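Local atomic coordinates of rhamnose ABC transporter, rhamnose-binding protein (Actinomyces odontolyticus ATCC 17982, PDB entry 5BQ3), a protein that probably binds a sugar, likely rhamnose, as the solute-binding component of an ABC transporter. Residues 135-140 against 168-173. Sequence-based numbering, arbitrary orientation.
Sequences KQVAIT and NAWIKF
Ala138 packs its CB against the backbone of helix 165-180, 3.4 Å from Trp170 O, and 3.6 Å from Phe173 CB. With no more than a methyl group at this point, the helix axes approach to 8.2 Å, crossing at -60°. To one side of the alanine, Val137 lies over a face of the Trp170 indole. Its CG1, anti to the backbone N (chi1 176°), is 3.8 Å from the centroid of the five-membered ring and almost exactly on the ring normal, a CH-pi contact; CB covers the CD1 and NE1 rim, and CG2 adds a touch at NE1. This is the buried, close-packed part, where Met141 and Leu248 also touch Trp170. Toward the solvent side, the contact rests on Lys135 and Phe173, whose side chains cross at about a right angle. Lys135 CB stands over the centre of the phenyl face, 3.9 Å from the centroid, and CG lies 3.7 Å from CD1. The rest of the lysine runs on past the ring, and its NZ forms a salt bridge with Glu177, one turn further along the partner helix. An alanine in place of Phe173 would probably leave the Lys135 methylenes without their aromatic platform and the lysine chain freer to swing, though the CB contact with Ala138 could stay. Helix 165-180 is the crossover of the beta-alpha-beta unit between parallel strands 153-159 and 187-194, and helix 134-149 packs beside it, in keeping with the alpha/beta lobes of a periplasmic binding protein.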
loop_
_atom_site.group_PDB
_atom_site.type_symbol
_atom_site.label_atom_id
_atom_site.label_comp_id
_atom_site.label_asym_id
_atom_site.label_seq_id
_atom_site.Cartn_x
_atom_site.Cartn_y
_atom_site.Cartn_z
ATOM N N LYS A 135 -6.197 -8.167 6.341
ATOM C CA LYS A 135 -6.637 -9.560 6.180
ATOM C C LYS A 135 -6.750 -9.957 4.693
ATOM O O LYS A 135 -6.549 -11.128 4.361
ATOM C CB LYS A 135 -7.978 -9.788 6.899
ATOM C CG LYS A 135 -8.338 -11.258 7.118
ATOM C CD LYS A 135 -9.755 -11.416 7.649
ATOM C CE LYS A 135 -10.278 -12.829 7.524
ATOM N NZ LYS A 135 -9.681 -13.742 8.535
ATOM N N GLN A 136 -7.058 -8.991 3.806
ATOM C CA GLN A 136 -7.191 -9.241 2.370
ATOM C C GLN A 136 -5.827 -9.472 1.724
ATOM O O GLN A 136 -5.746 -10.241 0.766
ATOM C CB GLN A 136 -7.940 -8.095 1.673
ATOM C CG GLN A 136 -8.568 -8.476 0.325
ATOM C CD GLN A 136 -9.531 -9.638 0.399
ATOM O OE1 GLN A 136 -10.504 -9.635 1.160
ATOM N NE2 GLN A 136 -9.279 -10.661 -0.402
ATOM N N VAL A 137 -4.760 -8.832 2.249
ATOM C CA VAL A 137 -3.385 -9.006 1.751
ATOM C C VAL A 137 -2.969 -10.469 1.978
ATOM O O VAL A 137 -2.470 -11.117 1.059
ATOM C CB VAL A 137 -2.387 -8.009 2.409
ATOM C CG1 VAL A 137 -0.950 -8.266 1.952
ATOM C CG2 VAL A 137 -2.782 -6.570 2.122
ATOM N N ALA A 138 -3.233 -10.981 3.194
ATOM C CA ALA A 138 -2.942 -12.338 3.632
ATOM C C ALA A 138 -3.688 -13.375 2.804
ATOM O O ALA A 138 -3.108 -14.408 2.470
ATOM C CB ALA A 138 -3.307 -12.484 5.092
ATOM N N ILE A 139 -4.969 -13.098 2.469
ATOM C CA ILE A 139 -5.840 -13.975 1.677
ATOM C C ILE A 139 -5.293 -14.058 0.245
ATOM O O ILE A 139 -5.129 -15.167 -0.269
ATOM C CB ILE A 139 -7.325 -13.501 1.748
ATOM C CG1 ILE A 139 -7.946 -13.904 3.103
ATOM C CG2 ILE A 139 -8.167 -14.048 0.581
ATOM C CD1 ILE A 139 -9.188 -13.112 3.538
ATOM N N THR A 140 -4.967 -12.897 -0.365
ATOM C CA THR A 140 -4.419 -12.777 -1.723
ATOM C C THR A 140 -3.155 -13.624 -1.851
ATOM O O THR A 140 -3.058 -14.414 -2.789
ATOM C CB THR A 140 -4.164 -11.299 -2.070
ATOM O OG1 THR A 140 -5.384 -10.574 -1.906
ATOM C CG2 THR A 140 -3.634 -11.101 -3.494
ATOM N N ASN A 168 4.182 -8.689 10.293
ATOM C CA ASN A 168 3.762 -9.577 11.385
ATOM C C ASN A 168 2.237 -9.701 11.457
ATOM O O ASN A 168 1.734 -10.750 11.865
ATOM C CB ASN A 168 4.326 -9.115 12.725
ATOM C CG ASN A 168 5.830 -9.237 12.858
ATOM O OD1 ASN A 168 6.501 -9.990 12.140
ATOM N ND2 ASN A 168 6.393 -8.490 13.795
ATOM N N ALA A 169 1.509 -8.653 11.024
ATOM C CA ALA A 169 0.051 -8.637 10.969
ATOM C C ALA A 169 -0.449 -9.541 9.836
ATOM O O ALA A 169 -1.362 -10.334 10.068
ATOM C CB ALA A 169 -0.457 -7.213 10.778
ATOM N N TRP A 170 0.170 -9.450 8.629
ATOM C CA TRP A 170 -0.191 -10.266 7.458
ATOM C C TRP A 170 0.145 -11.746 7.677
ATOM O O TRP A 170 -0.639 -12.600 7.260
ATOM C CB TRP A 170 0.493 -9.768 6.166
ATOM C CG TRP A 170 0.247 -8.330 5.800
ATOM C CD1 TRP A 170 -0.928 -7.640 5.899
ATOM C CD2 TRP A 170 1.184 -7.437 5.175
ATOM N NE1 TRP A 170 -0.761 -6.352 5.443
ATOM C CE2 TRP A 170 0.523 -6.203 4.982
ATOM C CE3 TRP A 170 2.530 -7.552 4.783
ATOM C CZ2 TRP A 170 1.164 -5.091 4.418
ATOM C CZ3 TRP A 170 3.168 -6.445 4.243
ATOM C CH2 TRP A 170 2.484 -5.238 4.049
ATOM N N ILE A 171 1.302 -12.041 8.327
ATOM C CA ILE A 171 1.762 -13.399 8.654
ATOM C C ILE A 171 0.784 -14.044 9.659
ATOM O O ILE A 171 0.418 -15.204 9.470
ATOM C CB ILE A 171 3.239 -13.402 9.162
ATOM C CG1 ILE A 171 4.220 -13.091 8.006
ATOM C CG2 ILE A 171 3.617 -14.729 9.854
ATOM C CD1 ILE A 171 5.576 -12.506 8.427
ATOM N N LYS A 172 0.346 -13.288 10.697
ATOM C CA LYS A 172 -0.598 -13.768 11.717
ATOM C C LYS A 172 -1.946 -14.145 11.076
ATOM O O LYS A 172 -2.472 -15.211 11.392
ATOM C CB LYS A 172 -0.785 -12.729 12.844
ATOM C CG LYS A 172 -1.763 -13.126 13.962
ATOM C CD LYS A 172 -1.271 -14.276 14.844
ATOM C CE LYS A 172 -2.376 -14.793 15.734
ATOM N NZ LYS A 172 -2.005 -16.072 16.396
ATOM N N PHE A 173 -2.476 -13.306 10.155
ATOM C CA PHE A 173 -3.730 -13.602 9.448
ATOM C C PHE A 173 -3.558 -14.844 8.570
ATOM O O PHE A 173 -4.466 -15.671 8.500
ATOM C CB PHE A 173 -4.210 -12.406 8.604
ATOM C CG PHE A 173 -4.898 -11.278 9.343
ATOM C CD1 PHE A 173 -6.097 -11.491 10.013
ATOM C CD2 PHE A 173 -4.393 -9.986 9.294
ATOM C CE1 PHE A 173 -6.745 -10.442 10.673
ATOM C CE2 PHE A 173 -5.042 -8.936 9.952
ATOM C CZ PHE A 173 -6.213 -9.172 10.638
#